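Local coordinates for Lin1840 protein (Listeria innocua serovar 6a, PDB 4ZO9) that probably hydrolyses terminal, non-reducing beta-D-glucosyl residues, releasing beta-D-glucose, as a glycoside hydrolase of family 3, at residues D170-D175 / M186-K191; P101-L106 / R149-T154. The protein carries 2 engineered substitutions. All coordinates share one frame; numbering follows the deposited sequence.

Interaction 1: D170-D175 / M186-K191. With BGC (beta-D-glucopyranose), chain C.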
ATOM      1  N   ASP A 170      28.141 -14.007   8.574  1.00 11.89           N
ATOM      2  CA  ASP A 170      29.113 -14.954   9.156  1.00 15.70           C
ATOM      3  C   ASP A 170      29.796 -15.765   8.036  1.00 15.36           C
ATOM      4  O   ASP A 170      31.038 -15.920   8.011  1.00 16.86           O
ATOM      5  CB  ASP A 170      28.450 -15.859  10.198  1.00 19.94           C
ATOM      6  CG  ASP A 170      29.446 -16.838  10.860  1.00 26.76           C
ATOM      7  OD1 ASP A 170      30.576 -16.414  11.256  1.00 34.00           O
ATOM      8  OD2 ASP A 170      29.095 -18.040  10.976  1.00 34.42           O
ATOM      9  N   GLY A 171      29.020 -16.231   7.058  1.00 15.77           N
ATOM     10  CA  GLY A 171      29.601 -17.037   5.953  1.00 13.17           C
ATOM     11  C   GLY A 171      30.551 -16.271   5.056  1.00 13.11           C
ATOM     12  O   GLY A 171      31.591 -16.824   4.610  1.00 10.70           O
ATOM     13  N   TYR A 172      30.219 -15.015   4.742  1.00 13.79           N
ATOM     14  CA  TYR A 172      31.120 -14.170   3.899  1.00 11.84           C
ATOM     15  C   TYR A 172      32.387 -13.802   4.677  1.00 11.81           C
ATOM     16  O   TYR A 172      33.529 -13.861   4.170  1.00 10.28           O
ATOM     17  CB  TYR A 172      30.430 -12.851   3.488  1.00 11.32           C
ATOM     18  CG  TYR A 172      29.293 -12.928   2.457  1.00 11.47           C
ATOM     19  CD1 TYR A 172      29.472 -13.554   1.209  1.00 10.49           C
ATOM     20  CD2 TYR A 172      28.051 -12.344   2.713  1.00 10.27           C
ATOM     21  CE1 TYR A 172      28.454 -13.601   0.285  1.00 11.44           C
ATOM     22  CE2 TYR A 172      27.023 -12.428   1.784  1.00 11.64           C
ATOM     23  CZ  TYR A 172      27.230 -13.040   0.563  1.00 10.61           C
ATOM     24  OH  TYR A 172      26.210 -13.099  -0.366  1.00  8.11           O
ATOM     25  N   GLN A 173      32.192 -13.362   5.924  1.00 11.60           N
ATOM     26  CA  GLN A 173      33.276 -12.692   6.647  1.00 13.38           C
ATOM     27  C   GLN A 173      34.092 -13.574   7.577  1.00 14.72           C
ATOM     28  O   GLN A 173      35.235 -13.276   7.860  1.00 15.41           O
ATOM     29  CB  GLN A 173      32.692 -11.527   7.468  1.00 12.43           C
ATOM     30  CG  GLN A 173      32.104 -10.427   6.604  1.00 11.92           C
ATOM     31  CD  GLN A 173      31.802  -9.132   7.348  1.00 10.57           C
ATOM     32  OE1 GLN A 173      31.616  -8.089   6.720  1.00 11.21           O
ATOM     33  NE2 GLN A 173      31.706  -9.193   8.668  1.00 11.10           N
ATOM     34  N   GLY A 174      33.490 -14.624   8.096  1.00 16.91           N
ATOM     35  CA  GLY A 174      34.062 -15.360   9.221  1.00 17.96           C
ATOM     36  C   GLY A 174      34.253 -14.407  10.397  1.00 19.45           C
ATOM     37  O   GLY A 174      33.416 -13.549  10.678  1.00 16.78           O
ATOM     38  N   ASP A 175      35.384 -14.565  11.063  1.00 19.88           N
ATOM     39  CA  ASP A 175      35.750 -13.706  12.149  1.00 19.15           C
ATOM     40  C   ASP A 175      36.115 -12.342  11.569  1.00 17.09           C
ATOM     41  O   ASP A 175      37.176 -12.171  11.009  1.00 15.02           O
ATOM     42  CB  ASP A 175      36.927 -14.356  12.900  1.00 17.92           C
ATOM     43  CG  ASP A 175      37.389 -13.562  14.084  1.00 17.97           C
ATOM     44  OD1 ASP A 175      37.214 -12.319  14.166  1.00 19.32           O
ATOM     45  OD2 ASP A 175      38.026 -14.194  14.910  1.00 22.71           O
ATOM     46  N   MET A 186      35.581 -12.333   2.872  1.00 16.56           N
ATOM     47  CA  MET A 186      35.502 -10.958   2.349  1.00 14.99           C
ATOM     48  C   MET A 186      34.554 -10.121   3.172  1.00 12.86           C
ATOM     49  O   MET A 186      33.797 -10.647   3.960  1.00 12.30           O
ATOM     50  CB  MET A 186      35.028 -10.959   0.890  1.00 16.22           C
ATOM     51  CG  MET A 186      33.573 -11.350   0.685  1.00 16.00           C
ATOM     52  SD  MET A 186      33.191 -11.885  -0.992  1.00 16.82           S
ATOM     53  CE  MET A 186      33.801 -10.554  -2.003  1.00 14.75           C
ATOM     54  N   ALA A 187      34.607  -8.808   2.986  1.00 13.48           N
ATOM     55  CA  ALA A 187      33.727  -7.894   3.706  1.00 12.44           C
ATOM     56  C   ALA A 187      32.328  -7.963   3.094  1.00 12.27           C
ATOM     57  O   ALA A 187      32.142  -8.120   1.877  1.00 11.95           O
ATOM     58  CB  ALA A 187      34.255  -6.460   3.686  1.00 12.14           C
ATOM     59  N   ALA A 188      31.344  -7.886   3.967  1.00 11.87           N
ATOM     60  CA  ALA A 188      29.946  -7.847   3.593  1.00 12.49           C
ATOM     61  C   ALA A 188      29.485  -6.428   3.749  1.00 14.84           C
ATOM     62  O   ALA A 188      29.994  -5.680   4.619  1.00 13.41           O
ATOM     63  CB  ALA A 188      29.110  -8.774   4.477  1.00 12.39           C
ATOM     64  N   CYS A 189      28.541  -6.068   2.882  1.00 15.50           N
ATOM     65  CA  CYS A 189      27.865  -4.801   2.848  1.00 13.59           C
ATOM     66  C   CYS A 189      26.353  -5.009   2.908  1.00 13.17           C
ATOM     67  O   CYS A 189      25.722  -5.428   1.929  1.00 13.56           O
ATOM     68  CB  CYS A 189      28.152  -4.075   1.555  1.00 14.50           C
ATOM     69  SG  CYS A 189      27.455  -2.417   1.477  1.00 13.13           S
ATOM     70  N   VAL A 190      25.794  -4.704   4.058  1.00  9.91           N
ATOM     71  CA  VAL A 190      24.329  -4.714   4.251  1.00  9.51           C
ATOM     72  C   VAL A 190      23.647  -3.714   3.311  1.00  9.08           C
ATOM     73  O   VAL A 190      24.154  -2.603   3.125  1.00 10.82           O
ATOM     74  CB  VAL A 190      24.028  -4.393   5.757  1.00  9.90           C
ATOM     75  CG1 VAL A 190      22.546  -4.169   6.032  1.00 10.45           C
ATOM     76  CG2 VAL A 190      24.497  -5.547   6.627  1.00 10.52           C
ATOM     77  N   LYS A 191      22.527  -4.079   2.689  1.00  8.70           N
ATOM     78  CA  LYS A 191      21.813  -3.124   1.813  1.00  9.77           C
ATOM     79  C   LYS A 191      20.305  -3.440   1.889  1.00  8.68           C
ATOM     80  O   LYS A 191      19.937  -4.507   2.392  1.00  9.95           O
ATOM     81  CB  LYS A 191      22.388  -3.117   0.377  1.00 10.10           C
ATOM     82  CG  LYS A 191      21.989  -4.286  -0.488  1.00 10.07           C
ATOM     83  CD  LYS A 191      22.926  -4.484  -1.668  1.00  9.96           C
ATOM     84  CE  LYS A 191      22.268  -5.376  -2.698  1.00  9.94           C
ATOM     85  NZ  LYS A 191      23.147  -5.678  -3.827  1.00 10.47           N
TER
HETATM   86  C2  BGC C   2      21.894  -1.958  -7.210  0.50  8.26           C
HETATM   87  C3  BGC C   2      22.536  -2.303  -5.865  0.50  8.19           C
HETATM   88  C4  BGC C   2      23.958  -2.726  -6.154  0.50  7.76           C
HETATM   89  C5  BGC C   2      24.772  -1.458  -6.463  0.50  8.44           C
HETATM   90  C6  BGC C   2      26.123  -1.828  -7.057  0.50  8.81           C
HETATM   91  C1  BGC C   2      22.781  -0.940  -7.988  0.50  8.52           C
HETATM   92  O2  BGC C   2      20.575  -1.441  -7.024  0.50  8.59           O
HETATM   93  O3  BGC C   2      21.844  -3.363  -5.211  0.50  7.55           O
HETATM   94  O4  BGC C   2      24.466  -3.389  -5.053  0.50  5.00           O
HETATM   95  O5  BGC C   2      23.990  -0.495  -7.306  0.50  9.01           O
HETATM   96  O6  BGC C   2      25.864  -2.368  -8.346  0.50 10.35           O
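Gln173 holds CG anti to its carbonyl carbon (chi1 -65°) and keeps the chain beyond it extended, which carries its amide from the end of helix 158-173 to the backbone of Ala188. OE1 takes the Ala188 N-H at 2.8 Å, in the amide plane and on a lone pair, along a nearly straight path (165° at the hydrogen). Lys232 N donates to the same oxygen and NE2 donates an N-H to Gly230 O, which fixes the rotation of this buried amide; glutamine suits the place because it accepts and donates at once. Nearer the backbone, Gln173 CG passes 3.1 Å from Met186 O, and Met186 N reaches Tyr172 O at 2.9 Å from above the carbonyl plane. Past the helix, Gly174 breaks the helical path with a positive phi, and a loop leads the chain into strand 187-193 of the TIM barrel: a beta-alpha-beta crossover from strand 133-134. Small Ala188 points its CB toward the helix, lying oblique to the Tyr172 ring, 4.1 Å from CD2, while the phenol OH is hydrogen-bonded to Ser136. Farther along the strand, Lys191 extends into the sugar site, where NZ donates to both O4 (2.9 Å) and O3 (3.0 Å) of beta-D-glucopyranose.

Interaction 2: P101-L106 / R149-T154. With BGC (beta-D-glucopyranose), chain C.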
ATOM      1  N   PRO A 101      20.812 -20.932  -5.083  1.00 10.36           N
ATOM      2  CA  PRO A 101      19.439 -20.423  -5.309  1.00 10.01           C
ATOM      3  C   PRO A 101      19.350 -18.935  -4.969  1.00 10.45           C
ATOM      4  O   PRO A 101      20.168 -18.421  -4.160  1.00  7.98           O
ATOM      5  CB  PRO A 101      18.580 -21.285  -4.364  1.00  9.36           C
ATOM      6  CG  PRO A 101      19.336 -22.580  -4.260  1.00  9.57           C
ATOM      7  CD  PRO A 101      20.814 -22.207  -4.345  1.00 10.37           C
ATOM      8  N   ILE A 102      18.372 -18.261  -5.570  1.00 10.00           N
ATOM      9  CA  ILE A 102      18.142 -16.839  -5.285  1.00  8.99           C
ATOM     10  C   ILE A 102      17.780 -16.630  -3.803  1.00  8.65           C
ATOM     11  O   ILE A 102      17.246 -17.592  -3.155  1.00 11.35           O
ATOM     12  CB  ILE A 102      17.072 -16.217  -6.198  1.00  9.82           C
ATOM     13  CG1 ILE A 102      15.757 -16.980  -6.124  1.00  9.62           C
ATOM     14  CG2 ILE A 102      17.608 -16.127  -7.635  1.00 12.05           C
ATOM     15  CD1 ILE A 102      14.591 -16.226  -6.693  1.00  9.84           C
ATOM     16  N   PRO A 103      18.084 -15.436  -3.240  1.00  7.14           N
ATOM     17  CA  PRO A 103      17.850 -15.331  -1.792  1.00  7.49           C
ATOM     18  C   PRO A 103      16.486 -15.738  -1.299  1.00  7.93           C
ATOM     19  O   PRO A 103      16.383 -16.207  -0.183  1.00  9.17           O
ATOM     20  CB  PRO A 103      18.129 -13.872  -1.508  1.00  7.79           C
ATOM     21  CG  PRO A 103      19.285 -13.591  -2.432  1.00  7.65           C
ATOM     22  CD  PRO A 103      18.944 -14.344  -3.702  1.00  7.44           C
ATOM     23  N   LEU A 104      15.437 -15.486  -2.092  1.00  8.13           N
ATOM     24  CA  LEU A 104      14.057 -15.727  -1.639  1.00  6.89           C
ATOM     25  C   LEU A 104      13.862 -17.231  -1.516  1.00  6.52           C
ATOM     26  O   LEU A 104      13.178 -17.714  -0.628  1.00  7.45           O
ATOM     27  CB  LEU A 104      13.079 -15.125  -2.640  1.00  6.94           C
ATOM     28  CG  LEU A 104      11.593 -15.114  -2.181  1.00  7.22           C
ATOM     29  CD1 LEU A 104      11.384 -14.546  -0.784  1.00  7.22           C
ATOM     30  CD2 LEU A 104      10.802 -14.384  -3.244  1.00  7.04           C
ATOM     31  N   ALA A 105      14.517 -17.982  -2.399  1.00  7.27           N
ATOM     32  CA  ALA A 105      14.494 -19.418  -2.333  1.00  7.11           C
ATOM     33  C   ALA A 105      15.305 -19.841  -1.098  1.00  7.07           C
ATOM     34  O   ALA A 105      14.863 -20.693  -0.331  1.00  8.41           O
ATOM     35  CB  ALA A 105      15.076 -20.019  -3.577  1.00  7.47           C
ATOM     36  N   LEU A 106      16.459 -19.217  -0.846  1.00  7.63           N
ATOM     37  CA  LEU A 106      17.218 -19.519   0.376  1.00  7.69           C
ATOM     38  C   LEU A 106      16.339 -19.169   1.627  1.00  7.66           C
ATOM     39  O   LEU A 106      16.389 -19.873   2.652  1.00  6.41           O
ATOM     40  CB  LEU A 106      18.567 -18.811   0.377  1.00  8.03           C
ATOM     41  CG  LEU A 106      19.551 -19.199  -0.772  1.00  7.83           C
ATOM     42  CD1 LEU A 106      20.761 -18.301  -0.781  1.00  8.28           C
ATOM     43  CD2 LEU A 106      20.006 -20.641  -0.664  1.00  7.52           C
ATOM     44  N   ARG A 149      12.549  -6.814  -6.923  1.00  8.48           N
ATOM     45  CA  ARG A 149      13.658  -7.109  -6.025  1.00  7.23           C
ATOM     46  C   ARG A 149      13.278  -8.022  -4.856  1.00  7.10           C
ATOM     47  O   ARG A 149      14.115  -8.281  -4.012  1.00  7.40           O
ATOM     48  CB  ARG A 149      14.353  -5.867  -5.542  1.00  6.79           C
ATOM     49  CG  ARG A 149      14.597  -4.950  -6.668  1.00  7.19           C
ATOM     50  CD  ARG A 149      15.549  -3.846  -6.320  1.00  6.50           C
ATOM     51  NE  ARG A 149      16.888  -4.378  -6.197  1.00  6.81           N
ATOM     52  CZ  ARG A 149      18.007  -3.678  -6.159  1.00  6.36           C
ATOM     53  NH1 ARG A 149      18.003  -2.367  -6.307  1.00  5.97           N
ATOM     54  NH2 ARG A 149      19.162  -4.344  -6.055  1.00  6.52           N
ATOM     55  N   VAL A 150      12.060  -8.562  -4.804  1.00  7.64           N
ATOM     56  CA  VAL A 150      11.758  -9.629  -3.811  1.00  6.81           C
ATOM     57  C   VAL A 150      12.683 -10.817  -3.889  1.00  6.44           C
ATOM     58  O   VAL A 150      12.879 -11.546  -2.910  1.00  5.51           O
ATOM     59  CB  VAL A 150      10.293 -10.138  -3.895  1.00  6.92           C
ATOM     60  CG1 VAL A 150       9.338  -9.013  -3.468  1.00  7.36           C
ATOM     61  CG2 VAL A 150       9.939 -10.638  -5.280  1.00  7.12           C
ATOM     62  N   MET A 151      13.194 -11.084  -5.081  1.00  7.51           N
ATOM     63  CA  MET A 151      14.116 -12.215  -5.286  1.00  8.05           C
ATOM     64  C   MET A 151      15.372 -12.153  -4.440  1.00  7.15           C
ATOM     65  O   MET A 151      15.977 -13.153  -4.181  1.00  8.65           O
ATOM     66  CB  MET A 151      14.545 -12.295  -6.749  1.00  8.36           C
ATOM     67  CG  MET A 151      15.267 -11.072  -7.263  1.00  8.28           C
ATOM     68  SD  MET A 151      16.736 -11.477  -8.257  1.00 10.24           S
ATOM     69  CE  MET A 151      17.613 -12.409  -7.011  1.00 11.01           C
ATOM     70  N   GLU A 152      15.743 -10.955  -4.018  1.00  8.08           N
ATOM     71  CA  GLU A 152      17.015 -10.665  -3.265  1.00  7.55           C
ATOM     72  C   GLU A 152      16.804 -10.690  -1.728  1.00  6.79           C
ATOM     73  O   GLU A 152      17.727 -10.760  -0.954  1.00  8.26           O
ATOM     74  CB  GLU A 152      17.487  -9.267  -3.647  1.00  7.57           C
ATOM     75  CG  GLU A 152      18.000  -9.045  -5.061  1.00  7.27           C
ATOM     76  CD  GLU A 152      18.044  -7.560  -5.388  1.00  7.41           C
ATOM     77  OE1 GLU A 152      18.902  -6.887  -4.763  1.00  8.03           O
ATOM     78  OE2 GLU A 152      17.251  -7.053  -6.272  1.00  6.83           O
ATOM     79  N   SER A 153      15.553 -10.662  -1.313  1.00  6.47           N
ATOM     80  CA  SER A 153      15.190 -10.696   0.090  1.00  6.96           C
ATOM     81  C   SER A 153      14.936 -12.132   0.431  1.00  7.13           C
ATOM     82  O   SER A 153      14.704 -12.983  -0.486  1.00  6.61           O
ATOM     83  CB  SER A 153      13.928  -9.888   0.299  1.00  7.24           C
ATOM     84  OG  SER A 153      13.470  -9.896   1.653  1.00  8.04           O
ATOM     85  N   THR A 154      14.986 -12.408   1.738  1.00  8.78           N
ATOM     86  CA  THR A 154      14.593 -13.708   2.262  1.00  8.39           C
ATOM     87  C   THR A 154      13.135 -13.710   2.635  1.00  8.64           C
ATOM     88  O   THR A 154      12.636 -14.736   3.062  1.00  9.24           O
ATOM     89  CB  THR A 154      15.490 -14.292   3.411  1.00  7.49           C
ATOM     90  OG1 THR A 154      15.499 -13.435   4.557  1.00  9.01           O
ATOM     91  CG2 THR A 154      16.891 -14.580   2.905  1.00  6.88           C
TER
HETATM   92  C2  BGC C   2      21.894  -1.958  -7.210  0.50  8.26           C
HETATM   93  C3  BGC C   2      22.536  -2.303  -5.865  0.50  8.19           C
HETATM   94  C4  BGC C   2      23.958  -2.726  -6.154  0.50  7.76           C
HETATM   95  C5  BGC C   2      24.772  -1.458  -6.463  0.50  8.44           C
HETATM   96  C6  BGC C   2      26.123  -1.828  -7.057  0.50  8.81           C
HETATM   97  C1  BGC C   2      22.781  -0.940  -7.988  0.50  8.52           C
HETATM   98  O2  BGC C   2      20.575  -1.441  -7.024  0.50  8.59           O
HETATM   99  O3  BGC C   2      21.844  -3.363  -5.211  0.50  7.55           O
HETATM  100  O4  BGC C   2      24.466  -3.389  -5.053  0.50  5.00           O
HETATM  101  O5  BGC C   2      23.990  -0.495  -7.306  0.50  9.01           O
HETATM  102  O6  BGC C   2      25.864  -2.368  -8.346  0.50 10.35           O
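Leu104, in the first turn of helix 103-109, settles over the backbone carbonyls of Val150 and Ser153. Its CB lies 3.4 Å from Ser153 O, and CG stays near Ser153 O and Val150 O, both on the same side of it. There the chain forks: CD1 packs on the backbone of Thr154, whereas CD2 comes 3.5 Å from Val150 O and also meets the Val150 side chain. Chi1 of -171° sets CG anti to the backbone N, and chi2 near 50° decides which branch goes where. Leu104 N donates to Met151 O at 3.2 Å, a bent bond (142°) entering above the carbonyl plane. Pro103, having no N-H to give and a preformed phi, suits the first helical turn; its ring instead sets CB against Glu152 O and CD against Met151 O. Met151, bent at chi2 and chi3, brings CE to 3.8 Å from Ile102 CG2, the two side chains crossing at about a right angle. On the far side of the 3-10 turn, Arg149 and Glu152 form a side-on salt bridge, NE to OE2 at 2.7 Å and NH2 to OE1 at 2.9 Å, the carboxylate lying at the edge of the guanidinium. Thus steadied, Arg149 reaches the sugar with both terminal nitrogens: NH1, also hydrogen-bonded to Tyr196 OH, donates to O2 of beta-D-glucopyranose at 2.8 Å and NH2 to O3 at 3.0 Å. Planar and rich in donors, arginine is well fitted to two neighbouring hydroxyls. The carboxylate-braced arginine on a loop following barrel strand 133-134 belongs to the glucose-binding pocket of a family 3 glycoside hydrolase.

Interaction 2 closes before interaction 1 opens, and their centres lie about 17 Å apart, yet both end at one glucose. The loop carrying Arg149 leads into helix 158-173, whose last turn packs on the strand that delivers Lys191. Arg149 covers O2 and O3 of the sugar and Lys191 covers O3 and O4, so O3 is shared and the row of ring hydroxyls is read from two segments. The two meet directly where Lys191 CE packs 4.2 Å from Glu152 OE1, the carboxylate that braces Arg149. Asp91, His192 and Glu473 supply further hydrogen bonds to the glucose, with Arg149 and Glu152 also touching His192.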